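Local coordinates for protein beta-galactosidase (Bacillus circulans subsp. alkalophilus, PDB 3TTY) that hydrolyses terminal beta-galactosyl residues from galactosides as a trimeric, zinc-containing glycoside hydrolase that binds galactose at its TIM barrel, at residues Arg474-Ala477 / Thr481-Thr484; Leu611-Pro614 / Glu618-Glu621; His428-Ala433 / Val483-Ser488; Gly12-Pro17 / Val42-Trp47; Leu630-His635 / Met640-Gly645. All coordinates share one frame; numbering follows the deposited sequence.

Contact 1: residues Arg474-Ala477 / Thr481-Thr484; sequences RFVA and TFVT
The helix-to-strand turn of a beta-alpha-beta crossover, made of strand 455-458, helix 468-477 and strand 481-485, brings Phe-475 and Val-476 of the last helical turn against Thr-481 and Phe-482 at the start of the strand. Phe-475 meets the strand through the rim of its ring: CE2 lies 3.2 Å from the carbonyl O of Thr-481, which sits at the ring edge and in its plane. With CG anti to the backbone N (chi1 165°), the ring reaches forward off the helix, and CZ comes within 3.6 Å of the same Thr-481 O. Such an approach suits an aromatic C-H edge facing a partly negative oxygen. Beside it, Val-476 supplies the aliphatic half of the contact, its CG2 branch 3.4 Å from Phe-482 CB, the two side chains nearly perpendicular. The Phe-482 ring then leads away from the helix. No hydrogen bond joins the two segments; ring edge and methyl packing make the contact. Were Phe-475 an alanine, the ring edge would be lost from the Thr-481 carbonyl, which would probably open a gap there and leave Val-476 as the main apolar link. All four touching residues are buried. Phe-475 also packs on Val-456 and Phe-482 on Ala-458, both from strand 455-458, while Met-510 of helix 507-510 touches Phe-482 and strand 580-585 pairs with the backbone of Phe-482.

Contact 2: residues Leu611-Pro614 / Glu618-Glu621; sequences LNTP and EVAE
Val-619, on the first strand of the antiparallel sheet in the C-terminal domain, fills the angle between that strand and the extended loop that leads into it. Its CB points toward residues 611-614 and divides the contact between two methyls. CG1, anti to the backbone N (chi1 -175°), goes to the Leu-611 side, where it lies 4.2 Å from the CD2 methyl of Leu-611. CG2 serves both loop residues: it is 4.2 Å from Leu-611 CB and 3.6 Å from Thr-613 CG2, the shortest approach between the segments. The leucine lies across the valine, touching it with CB and CD2. Thr-613 turns its two branches to different work. Its methyl packs on the valine, while OG1 is hydrogen-bonded to Val-617 O and to Asn-438 ND2. The same asparagine, through OD1, receives the backbone N of Val-619, so that one amide ties loop and strand together where no hydrogen bond joins them directly. Leu-611 and Thr-613 also touch Phe-642 of strand 640-643. Even the hydroxyl of Thr-613 stays close to the valine, with OG1 4.1 Å from Val-619 CG2.

Contact 3: residues His428-Ala433 / Val483-Ser488; sequences HKYYDA and VTTFFS
Tyr-430 sends its phenol end from helix 423-435 to meet the CG2 methyl of Thr-485, with the hydroxyl oxygen OH 3.6 Å from that carbon. The contact packs a helix on a strand of the mixed sheet within the trimerisation domain. The two side chains reach toward each other, and Thr-485 CG2 approaches the ring obliquely, at 4.1 Å from Tyr-430 CZ. A second, longer touch lies on the same side of the ring plane, where Tyr-430 CE1 is 4.4 Å from Val-483 CG1. Val-483 and Thr-485 both point toward the helix, while Thr-484 between them points away. Thr-485 is held by its polar branch: chi1 of 67° sets OG1 between the backbone N and the carbonyl carbon, where it donates to Phe-486 O at 3.0 Å and is also hydrogen-bonded to Val-460 N, leaving CG2 aimed at the tyrosine. With a valine in its place, Val-460 N and Phe-486 O would probably both lose their hydroxyl partner, and with it the bonds that fix this side chain's rotation. Ser-488 OG donates to Thr-485 O at 2.8 Å from above the carbonyl plane. Phe-487 meets Tyr-357 of the second subunit edge-to-face. Helix 591-604 also packs here, with Leu-594 on Tyr-430 and Leu-601 on Val-483; Pro-459 touches Tyr-430, and strands 455-458 and 580-585 pair with the backbone of residues 483-486.

Contact 4: residues Gly12-Pro17 / Val42-Trp47; sequences GGDYNP and VNVFSW
Asp-14 has chi1 -84°, which sets CG anti to its carbonyl carbon, and in Val-44 chi1 -178° puts the CG2 methyl anti to the carbonyl carbon, beside the backbone N; there it meets the carboxylate oxygen OD2 of Asp-14 at 3.8 Å. The two residues stand at the carboxyl ends of the first two strands of the TIM barrel, 10-14 and 39-42, where the segments draw apart. One residue on from Asp-14, Tyr-15 CD2 is 4.2 Å from Val-42 CG1, an oblique approach to the ring, while Tyr-15 O lies 3.8 Å from Val-42 CA. Pro-17 CD sits over the centre of one face of the tyrosine ring, and the phenol OH is hydrogen-bonded to Asp-28.

No direct hydrogen bond spans the gap; water does the joining. One water donates to Tyr-15 O and accepts from Asn-43 N at 2.7 Å. A second donates to the amide oxygen of Asn-16, at 2.9 Å from OD1, and accepts from Phe-45 N. A third lies 2.8 Å from Asn-16 OD1 and accepts from Val-44 N. Asn-16 ND2 is hydrogen-bonded to Gln-346, which helps fix which end of the amide faces the waters. Phe-45 touches the bound galactose, and the side chain of Asp-14 lies about 4 Å from it. Backbone N-H groups of Asn-43, Val-44 and Phe-45 beside the sugar pocket thus find their acceptors in water, and Asn-16 OD1 probably serves two of those waters.

Contact 5: residues Leu630-His635 / Met640-Gly645; sequences LFVMNH and MTFDAG
Val-632 and Phe-642 meet in the C-terminal beta domain, where strand 627-634 of the antiparallel sheet faces strand 640-643, which belongs to a separate two-stranded antiparallel pair. The packed part of the contact is here. Val-632 CG1 lies 4.0 Å from Phe-642 CZ and 4.1 Å from Phe-642 CE1, valine and phenylalanine pointing at each other and the methyl reaching the ring obliquely. With chi1 of 65°, the phenylalanine places CG between its backbone N and carbonyl carbon, and the ring stands up from its strand toward the valine. Ile-664 and Met-670 add to the apolar surroundings of that ring. At the other end the Asn-634 side chain runs crosswise to that of Met-640, ND2 of Asn-634 standing 3.6 Å from Met-640 CB. The amide is occupied by neighbours, with OD1 bonded to Asn-636 ND2 and ND2 to Glu-638 O and Pro-665 O. The looser side follows the second strand outward: Met-640 bends away at its tip and is partly exposed, while Thr-641 and Asp-643 alternate with the packed residues and face solvent. There Asp-643 closes an Asx turn, OD1 accepting Gly-645 N at 3.0 Å from above the carboxylate plane, with an N-H...O angle of 152°.

Contacts 1 and 3 share Val-483 and Thr-484 on strand 481-485, and their centres lie 14 Å apart: helix 468-477 reaches the strand's beginning, helix 423-435 its later residues. Contacts 2 and 5 form a second cluster, 6 Å between centres, joined where strands 617-624 and 627-634 pair and where Pro-614 packs against strand 640-643. The clusters approach through contacts 2 and 3, whose nearest atoms are about 6 Å apart. Contact 4 stands alone at the galactose pocket, its nearest atoms about 16 Å from those of contact 5 and farther from the rest, though Phe-487 of contact 3 meets Tyr-357 of the second subunit, close in sequence to that chain's pocket residues Glu-355 and His-358.

Contact 1: residues Arg474-Ala477 / Thr481-Thr484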
# COMPACT_ATOMS: atom_id res chain seq x y z
N ARG A 474 -29.27 35.91 -9.60
CA ARG A 474 -30.65 36.08 -10.07
C ARG A 474 -31.66 35.23 -9.26
O ARG A 474 -32.73 35.72 -8.90
CB ARG A 474 -30.76 35.78 -11.56
CG ARG A 474 -32.06 36.22 -12.17
CD ARG A 474 -31.91 36.37 -13.67
NE ARG A 474 -30.79 37.24 -14.00
CZ ARG A 474 -29.63 36.83 -14.51
NH1 ARG A 474 -29.44 35.53 -14.76
NH2 ARG A 474 -28.67 37.71 -14.77
N PHE A 475 -31.30 33.98 -8.99
CA PHE A 475 -32.12 33.10 -8.15
C PHE A 475 -32.37 33.70 -6.76
O PHE A 475 -33.51 33.78 -6.29
CB PHE A 475 -31.47 31.72 -8.01
CG PHE A 475 -32.04 30.86 -6.91
CD1 PHE A 475 -33.27 30.23 -7.06
CD2 PHE A 475 -31.34 30.67 -5.72
CE1 PHE A 475 -33.80 29.45 -6.03
CE2 PHE A 475 -31.86 29.88 -4.70
CZ PHE A 475 -33.09 29.27 -4.86
N VAL A 476 -31.30 34.15 -6.12
CA VAL A 476 -31.40 34.69 -4.77
C VAL A 476 -32.15 36.02 -4.74
O VAL A 476 -32.99 36.24 -3.86
CB VAL A 476 -30.01 34.86 -4.13
CG1 VAL A 476 -30.14 35.51 -2.75
CG2 VAL A 476 -29.29 33.51 -4.04
N ALA A 477 -31.87 36.91 -5.69
CA ALA A 477 -32.53 38.21 -5.73
C ALA A 477 -34.04 38.08 -5.93
O ALA A 477 -34.81 38.91 -5.44
CB ALA A 477 -31.92 39.09 -6.82
N THR A 481 -33.31 30.99 -1.47
CA THR A 481 -32.15 30.95 -0.60
C THR A 481 -31.05 30.04 -1.15
O THR A 481 -31.30 28.96 -1.73
CB THR A 481 -32.46 30.69 0.92
OG1 THR A 481 -31.92 29.44 1.35
CG2 THR A 481 -33.91 30.74 1.20
N PHE A 482 -29.82 30.52 -1.02
CA PHE A 482 -28.68 29.80 -1.56
C PHE A 482 -27.74 29.51 -0.42
O PHE A 482 -27.53 30.36 0.45
CB PHE A 482 -27.99 30.65 -2.63
CG PHE A 482 -26.79 29.99 -3.25
CD1 PHE A 482 -26.93 28.97 -4.17
CD2 PHE A 482 -25.51 30.41 -2.92
CE1 PHE A 482 -25.81 28.37 -4.73
CE2 PHE A 482 -24.39 29.82 -3.48
CZ PHE A 482 -24.54 28.80 -4.39
N VAL A 483 -27.18 28.30 -0.40
CA VAL A 483 -26.22 27.93 0.63
C VAL A 483 -24.90 27.47 0.03
O VAL A 483 -24.88 26.65 -0.88
CB VAL A 483 -26.77 26.78 1.52
CG1 VAL A 483 -25.76 26.42 2.62
CG2 VAL A 483 -28.12 27.17 2.10
N THR A 484 -23.78 28.00 0.51
CA THR A 484 -22.50 27.45 0.08
C THR A 484 -21.51 27.42 1.25
O THR A 484 -21.88 27.78 2.37
CB THR A 484 -21.94 28.10 -1.23
OG1 THR A 484 -20.84 27.33 -1.72
CG2 THR A 484 -21.52 29.53 -1.01

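Contact 2: residues Leu611-Pro614 / Glu618-Glu621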
# COMPACT_ATOMS: atom_id res chain seq x y z
N LEU A 611 -43.63 13.99 5.59
CA LEU A 611 -44.22 13.24 6.69
C LEU A 611 -43.21 13.28 7.81
O LEU A 611 -42.01 13.40 7.56
CB LEU A 611 -44.41 11.79 6.25
CG LEU A 611 -45.72 11.04 6.44
CD1 LEU A 611 -46.94 11.90 6.14
CD2 LEU A 611 -45.70 9.80 5.57
N ASN A 612 -43.67 13.21 9.06
CA ASN A 612 -42.77 12.99 10.18
C ASN A 612 -42.72 11.51 10.49
O ASN A 612 -43.76 10.88 10.66
CB ASN A 612 -43.22 13.79 11.41
CG ASN A 612 -42.99 15.27 11.25
OD1 ASN A 612 -41.87 15.76 11.41
ND2 ASN A 612 -44.05 16.01 10.92
N THR A 613 -41.51 10.95 10.55
CA THR A 613 -41.35 9.52 10.79
C THR A 613 -40.16 9.24 11.67
O THR A 613 -39.29 10.08 11.83
CB THR A 613 -41.17 8.73 9.47
OG1 THR A 613 -39.98 9.17 8.82
CG2 THR A 613 -42.37 8.90 8.54
N PRO A 614 -40.12 8.04 12.26
CA PRO A 614 -39.01 7.63 13.12
C PRO A 614 -37.71 7.54 12.34
O PRO A 614 -37.74 7.51 11.11
CB PRO A 614 -39.44 6.23 13.60
CG PRO A 614 -40.92 6.22 13.46
CD PRO A 614 -41.21 7.05 12.25
N GLU A 618 -37.61 6.17 5.70
CA GLU A 618 -37.44 7.13 4.64
C GLU A 618 -38.76 7.44 3.94
O GLU A 618 -39.53 6.53 3.62
CB GLU A 618 -36.42 6.61 3.64
CG GLU A 618 -36.31 7.44 2.37
CD GLU A 618 -35.38 6.79 1.37
OE1 GLU A 618 -34.85 5.70 1.67
OE2 GLU A 618 -35.21 7.37 0.28
N VAL A 619 -39.02 8.72 3.71
CA VAL A 619 -40.17 9.09 2.92
C VAL A 619 -39.77 9.95 1.72
O VAL A 619 -39.04 10.92 1.86
CB VAL A 619 -41.22 9.83 3.76
CG1 VAL A 619 -42.46 10.08 2.93
CG2 VAL A 619 -41.55 9.02 5.01
N ALA A 620 -40.26 9.58 0.54
CA ALA A 620 -39.98 10.34 -0.66
C ALA A 620 -41.22 10.39 -1.53
O ALA A 620 -42.09 9.52 -1.44
CB ALA A 620 -38.81 9.74 -1.42
N GLU A 621 -41.31 11.39 -2.40
CA GLU A 621 -42.53 11.64 -3.13
C GLU A 621 -42.33 11.69 -4.63
O GLU A 621 -41.38 12.31 -5.12
CB GLU A 621 -43.18 12.95 -2.66
CG GLU A 621 -44.49 13.28 -3.39
CD GLU A 621 -44.94 14.73 -3.19
OE1 GLU A 621 -44.13 15.65 -3.47
OE2 GLU A 621 -46.09 14.96 -2.76

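Contact 3: residues His428-Ala433 / Val483-Ser488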
# COMPACT_ATOMS: atom_id res chain seq x y z
N HIS A 428 -22.98 14.79 0.59
CA HIS A 428 -23.85 13.87 1.31
C HIS A 428 -24.26 14.35 2.71
O HIS A 428 -25.37 14.09 3.16
CB HIS A 428 -23.23 12.46 1.37
CG HIS A 428 -24.06 11.47 2.13
ND1 HIS A 428 -23.64 10.88 3.30
CD2 HIS A 428 -25.31 10.98 1.89
CE1 HIS A 428 -24.58 10.07 3.75
NE2 HIS A 428 -25.60 10.11 2.91
N LYS A 429 -23.37 15.05 3.41
CA LYS A 429 -23.72 15.54 4.75
C LYS A 429 -24.95 16.43 4.67
O LYS A 429 -25.80 16.41 5.56
CB LYS A 429 -22.57 16.30 5.41
CG LYS A 429 -21.41 15.43 5.84
CD LYS A 429 -20.24 16.27 6.33
CE LYS A 429 -19.13 15.39 6.86
NZ LYS A 429 -17.88 16.14 7.05
N TYR A 430 -25.05 17.20 3.59
CA TYR A 430 -26.18 18.10 3.41
C TYR A 430 -27.41 17.33 2.95
O TYR A 430 -28.52 17.59 3.40
CB TYR A 430 -25.84 19.25 2.45
CG TYR A 430 -25.05 20.36 3.14
CD1 TYR A 430 -25.70 21.45 3.72
CD2 TYR A 430 -23.67 20.29 3.25
CE1 TYR A 430 -24.98 22.44 4.38
CE2 TYR A 430 -22.96 21.27 3.89
CZ TYR A 430 -23.61 22.35 4.45
OH TYR A 430 -22.87 23.32 5.09
N TYR A 431 -27.20 16.38 2.04
CA TYR A 431 -28.30 15.56 1.55
C TYR A 431 -28.92 14.71 2.67
O TYR A 431 -30.13 14.63 2.79
CB TYR A 431 -27.85 14.68 0.39
CG TYR A 431 -28.99 13.93 -0.26
CD1 TYR A 431 -29.72 14.51 -1.30
CD2 TYR A 431 -29.36 12.66 0.16
CE1 TYR A 431 -30.76 13.83 -1.91
CE2 TYR A 431 -30.40 11.97 -0.44
CZ TYR A 431 -31.10 12.56 -1.47
OH TYR A 431 -32.14 11.90 -2.06
N ASP A 432 -28.07 14.09 3.49
CA ASP A 432 -28.47 13.30 4.64
C ASP A 432 -29.41 14.11 5.53
O ASP A 432 -30.51 13.67 5.86
CB ASP A 432 -27.23 12.90 5.44
CG ASP A 432 -27.46 11.71 6.35
OD1 ASP A 432 -28.18 10.77 5.95
OD2 ASP A 432 -26.88 11.70 7.46
N ALA A 433 -28.97 15.31 5.90
CA ALA A 433 -29.73 16.19 6.77
C ALA A 433 -31.15 16.41 6.24
O ALA A 433 -32.10 16.50 7.01
CB ALA A 433 -29.01 17.53 6.96
N VAL A 483 -27.18 28.30 -0.40
CA VAL A 483 -26.22 27.93 0.63
C VAL A 483 -24.90 27.47 0.03
O VAL A 483 -24.88 26.65 -0.88
CB VAL A 483 -26.77 26.78 1.52
CG1 VAL A 483 -25.76 26.42 2.62
CG2 VAL A 483 -28.12 27.17 2.10
N THR A 484 -23.78 28.00 0.51
CA THR A 484 -22.50 27.45 0.08
C THR A 484 -21.51 27.42 1.25
O THR A 484 -21.88 27.78 2.37
CB THR A 484 -21.94 28.10 -1.23
OG1 THR A 484 -20.84 27.33 -1.72
CG2 THR A 484 -21.52 29.53 -1.01
N THR A 485 -20.29 26.96 1.02
CA THR A 485 -19.43 26.62 2.15
C THR A 485 -18.01 27.13 1.99
O THR A 485 -17.66 27.72 0.98
CB THR A 485 -19.32 25.09 2.33
OG1 THR A 485 -18.62 24.52 1.22
CG2 THR A 485 -20.70 24.44 2.45
N PHE A 486 -17.20 26.85 3.01
CA PHE A 486 -15.76 27.04 2.92
C PHE A 486 -15.25 26.44 1.61
O PHE A 486 -15.80 25.45 1.11
CB PHE A 486 -15.08 26.34 4.08
CG PHE A 486 -15.33 24.86 4.12
CD1 PHE A 486 -16.41 24.33 4.81
CD2 PHE A 486 -14.50 23.98 3.42
CE1 PHE A 486 -16.66 22.97 4.82
CE2 PHE A 486 -14.74 22.62 3.44
CZ PHE A 486 -15.82 22.11 4.14
N PHE A 487 -14.21 27.05 1.07
CA PHE A 487 -13.52 26.57 -0.14
C PHE A 487 -14.40 26.55 -1.39
O PHE A 487 -14.26 25.69 -2.26
CB PHE A 487 -12.87 25.20 0.10
CG PHE A 487 -11.55 25.04 -0.63
CD1 PHE A 487 -10.57 26.02 -0.54
CD2 PHE A 487 -11.30 23.91 -1.41
CE1 PHE A 487 -9.36 25.89 -1.21
CE2 PHE A 487 -10.09 23.77 -2.07
CZ PHE A 487 -9.12 24.77 -1.97
N SER A 488 -15.30 27.53 -1.48
CA SER A 488 -16.15 27.66 -2.66
C SER A 488 -15.81 28.95 -3.39
O SER A 488 -15.33 29.91 -2.77
CB SER A 488 -17.63 27.67 -2.27
OG SER A 488 -17.95 26.50 -1.55

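Contact 4: residues Gly12-Pro17 / Val42-Trp47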
# COMPACT_ATOMS: atom_id res chain seq x y z
N GLY A 12 -36.98 -7.83 -14.60
CA GLY A 12 -36.13 -8.78 -15.30
C GLY A 12 -34.68 -8.38 -15.16
O GLY A 12 -34.27 -7.92 -14.10
N GLY A 13 -33.89 -8.53 -16.23
CA GLY A 13 -32.50 -8.08 -16.19
C GLY A 13 -31.57 -8.84 -17.12
O GLY A 13 -32.02 -9.48 -18.08
N ASP A 14 -30.28 -8.75 -16.83
CA ASP A 14 -29.26 -9.41 -17.64
C ASP A 14 -29.53 -10.91 -17.72
O ASP A 14 -29.75 -11.56 -16.70
CB ASP A 14 -27.86 -9.13 -17.09
CG ASP A 14 -27.27 -7.80 -17.58
OD1 ASP A 14 -27.98 -6.77 -17.55
OD2 ASP A 14 -26.09 -7.78 -18.00
N TYR A 15 -29.51 -11.44 -18.93
CA TYR A 15 -29.82 -12.85 -19.18
C TYR A 15 -28.86 -13.33 -20.25
O TYR A 15 -28.67 -12.66 -21.26
CB TYR A 15 -31.29 -12.98 -19.63
CG TYR A 15 -31.76 -14.39 -19.99
CD1 TYR A 15 -31.52 -15.48 -19.15
CD2 TYR A 15 -32.48 -14.62 -21.15
CE1 TYR A 15 -31.97 -16.76 -19.47
CE2 TYR A 15 -32.93 -15.90 -21.49
CZ TYR A 15 -32.68 -16.96 -20.64
OH TYR A 15 -33.11 -18.23 -20.97
N ASN A 16 -28.23 -14.48 -20.01
CA ASN A 16 -27.13 -14.96 -20.85
C ASN A 16 -27.23 -16.44 -21.20
O ASN A 16 -26.36 -17.23 -20.84
CB ASN A 16 -25.81 -14.67 -20.14
CG ASN A 16 -25.64 -13.20 -19.85
OD1 ASN A 16 -25.44 -12.42 -20.77
ND2 ASN A 16 -25.73 -12.81 -18.59
N PRO A 17 -28.29 -16.81 -21.92
CA PRO A 17 -28.55 -18.20 -22.27
C PRO A 17 -27.46 -18.77 -23.16
O PRO A 17 -27.32 -19.98 -23.22
CB PRO A 17 -29.88 -18.13 -23.03
CG PRO A 17 -29.93 -16.71 -23.56
CD PRO A 17 -29.30 -15.89 -22.48
N VAL A 42 -30.26 -8.88 -23.16
CA VAL A 42 -29.50 -9.97 -23.76
C VAL A 42 -28.39 -9.45 -24.66
O VAL A 42 -28.36 -8.27 -25.03
CB VAL A 42 -30.41 -10.89 -24.58
CG1 VAL A 42 -31.58 -11.36 -23.72
CG2 VAL A 42 -30.91 -10.15 -25.81
N ASN A 43 -27.45 -10.34 -24.99
CA ASN A 43 -26.35 -10.04 -25.90
C ASN A 43 -25.37 -8.96 -25.41
O ASN A 43 -24.78 -8.24 -26.23
CB ASN A 43 -26.89 -9.62 -27.26
CG ASN A 43 -25.83 -9.68 -28.35
OD1 ASN A 43 -25.12 -10.69 -28.51
ND2 ASN A 43 -25.71 -8.59 -29.11
N VAL A 44 -25.19 -8.84 -24.09
CA VAL A 44 -24.27 -7.82 -23.57
C VAL A 44 -22.82 -8.21 -23.85
O VAL A 44 -21.98 -7.35 -24.12
CB VAL A 44 -24.45 -7.59 -22.06
CG1 VAL A 44 -23.50 -6.49 -21.58
CG2 VAL A 44 -25.87 -7.23 -21.73
N PHE A 45 -22.52 -9.50 -23.81
CA PHE A 45 -21.13 -9.94 -23.85
C PHE A 45 -20.88 -11.07 -24.83
O PHE A 45 -20.35 -12.12 -24.45
CB PHE A 45 -20.65 -10.34 -22.45
CG PHE A 45 -20.43 -9.16 -21.52
CD1 PHE A 45 -19.47 -8.20 -21.81
CD2 PHE A 45 -21.16 -9.03 -20.35
CE1 PHE A 45 -19.24 -7.13 -20.96
CE2 PHE A 45 -20.94 -7.95 -19.49
CZ PHE A 45 -19.98 -6.99 -19.80
N SER A 46 -21.24 -10.86 -26.09
CA SER A 46 -21.14 -11.94 -27.06
C SER A 46 -20.55 -11.47 -28.38
O SER A 46 -20.85 -12.02 -29.44
CB SER A 46 -22.51 -12.58 -27.28
OG SER A 46 -22.72 -13.64 -26.37
N TRP A 47 -19.71 -10.44 -28.31
CA TRP A 47 -19.10 -9.92 -29.51
C TRP A 47 -18.39 -11.07 -30.24
O TRP A 47 -18.62 -11.29 -31.42
CB TRP A 47 -18.16 -8.77 -29.17
CG TRP A 47 -17.74 -7.97 -30.35
CD1 TRP A 47 -17.77 -8.35 -31.66
CD2 TRP A 47 -17.22 -6.64 -30.33
NE1 TRP A 47 -17.29 -7.33 -32.46
CE2 TRP A 47 -16.95 -6.27 -31.66
CE3 TRP A 47 -16.94 -5.73 -29.31
CZ2 TRP A 47 -16.44 -5.02 -32.00
CZ3 TRP A 47 -16.42 -4.49 -29.64
CH2 TRP A 47 -16.18 -4.15 -30.97
O HOH W 1 -27.81 -12.85 -24.02
O HOH W 2 -26.80 -10.12 -21.62
O HOH W 3 -23.81 -12.31 -23.17

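Contact 5: residues Leu630-His635 / Met640-Gly645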
# COMPACT_ATOMS: atom_id res chain seq x y z
N LEU A 630 -46.56 8.84 -1.81
CA LEU A 630 -45.54 8.86 -0.76
C LEU A 630 -44.97 7.47 -0.58
O LEU A 630 -45.67 6.56 -0.12
CB LEU A 630 -46.11 9.34 0.58
CG LEU A 630 -46.61 10.77 0.69
CD1 LEU A 630 -46.69 11.15 2.18
CD2 LEU A 630 -45.70 11.70 -0.05
N PHE A 631 -43.70 7.31 -0.93
CA PHE A 631 -43.00 6.07 -0.72
C PHE A 631 -42.45 6.03 0.70
O PHE A 631 -41.57 6.82 1.06
CB PHE A 631 -41.88 5.91 -1.76
CG PHE A 631 -42.38 5.70 -3.16
CD1 PHE A 631 -42.35 4.44 -3.76
CD2 PHE A 631 -42.90 6.76 -3.89
CE1 PHE A 631 -42.83 4.25 -5.04
CE2 PHE A 631 -43.37 6.58 -5.18
CZ PHE A 631 -43.34 5.31 -5.76
N VAL A 632 -42.99 5.14 1.51
CA VAL A 632 -42.54 5.01 2.89
C VAL A 632 -41.75 3.73 3.03
O VAL A 632 -42.22 2.65 2.68
CB VAL A 632 -43.71 4.97 3.88
CG1 VAL A 632 -43.18 4.98 5.31
CG2 VAL A 632 -44.64 6.14 3.63
N MET A 633 -40.53 3.87 3.55
CA MET A 633 -39.58 2.77 3.52
C MET A 633 -38.88 2.65 4.85
O MET A 633 -38.15 3.53 5.27
CB MET A 633 -38.61 2.96 2.36
CG MET A 633 -39.37 3.00 1.03
SD MET A 633 -38.51 3.74 -0.36
CE MET A 633 -38.38 5.45 0.17
N ASN A 634 -39.15 1.54 5.53
CA ASN A 634 -38.60 1.31 6.85
C ASN A 634 -37.33 0.50 6.77
O ASN A 634 -37.39 -0.71 6.59
CB ASN A 634 -39.62 0.58 7.72
CG ASN A 634 -39.11 0.35 9.12
OD1 ASN A 634 -38.06 0.87 9.51
ND2 ASN A 634 -39.85 -0.44 9.90
N HIS A 635 -36.19 1.16 6.92
CA HIS A 635 -34.90 0.47 6.88
C HIS A 635 -34.56 -0.27 8.18
O HIS A 635 -33.62 -1.08 8.21
CB HIS A 635 -33.78 1.46 6.53
CG HIS A 635 -33.97 2.13 5.19
ND1 HIS A 635 -33.65 1.50 4.01
CD2 HIS A 635 -34.43 3.35 4.86
CE1 HIS A 635 -33.92 2.32 3.00
NE2 HIS A 635 -34.39 3.45 3.49
N MET A 640 -42.24 -0.27 12.92
CA MET A 640 -42.20 1.14 13.27
C MET A 640 -43.56 1.79 13.05
O MET A 640 -44.32 1.36 12.18
CB MET A 640 -41.14 1.85 12.42
CG MET A 640 -40.23 2.80 13.19
SD MET A 640 -39.03 1.98 14.23
CE MET A 640 -38.24 3.38 15.00
N THR A 641 -43.88 2.81 13.84
CA THR A 641 -45.16 3.50 13.72
C THR A 641 -44.99 5.00 13.45
O THR A 641 -44.02 5.61 13.88
CB THR A 641 -46.08 3.27 14.96
OG1 THR A 641 -45.60 4.04 16.07
CG2 THR A 641 -46.09 1.80 15.35
N PHE A 642 -45.95 5.58 12.74
CA PHE A 642 -45.85 6.98 12.37
C PHE A 642 -47.22 7.54 12.06
O PHE A 642 -48.12 6.80 11.66
CB PHE A 642 -44.93 7.15 11.15
CG PHE A 642 -45.47 6.51 9.89
CD1 PHE A 642 -45.24 5.16 9.62
CD2 PHE A 642 -46.21 7.24 8.97
CE1 PHE A 642 -45.73 4.57 8.46
CE2 PHE A 642 -46.71 6.65 7.80
CZ PHE A 642 -46.47 5.31 7.55
N ASP A 643 -47.37 8.85 12.24
CA ASP A 643 -48.60 9.52 11.87
C ASP A 643 -48.59 9.69 10.36
O ASP A 643 -47.70 10.33 9.80
CB ASP A 643 -48.72 10.87 12.59
CG ASP A 643 -50.03 11.60 12.29
OD1 ASP A 643 -50.95 11.00 11.70
OD2 ASP A 643 -50.13 12.78 12.66
N ALA A 644 -49.58 9.10 9.69
CA ALA A 644 -49.61 9.11 8.24
C ALA A 644 -50.40 10.31 7.74
O ALA A 644 -50.61 10.46 6.54
CB ALA A 644 -50.20 7.81 7.72
N GLY A 645 -50.84 11.15 8.67
CA GLY A 645 -51.71 12.26 8.33
C GLY A 645 -53.16 11.82 8.25
O GLY A 645 -53.44 10.62 8.17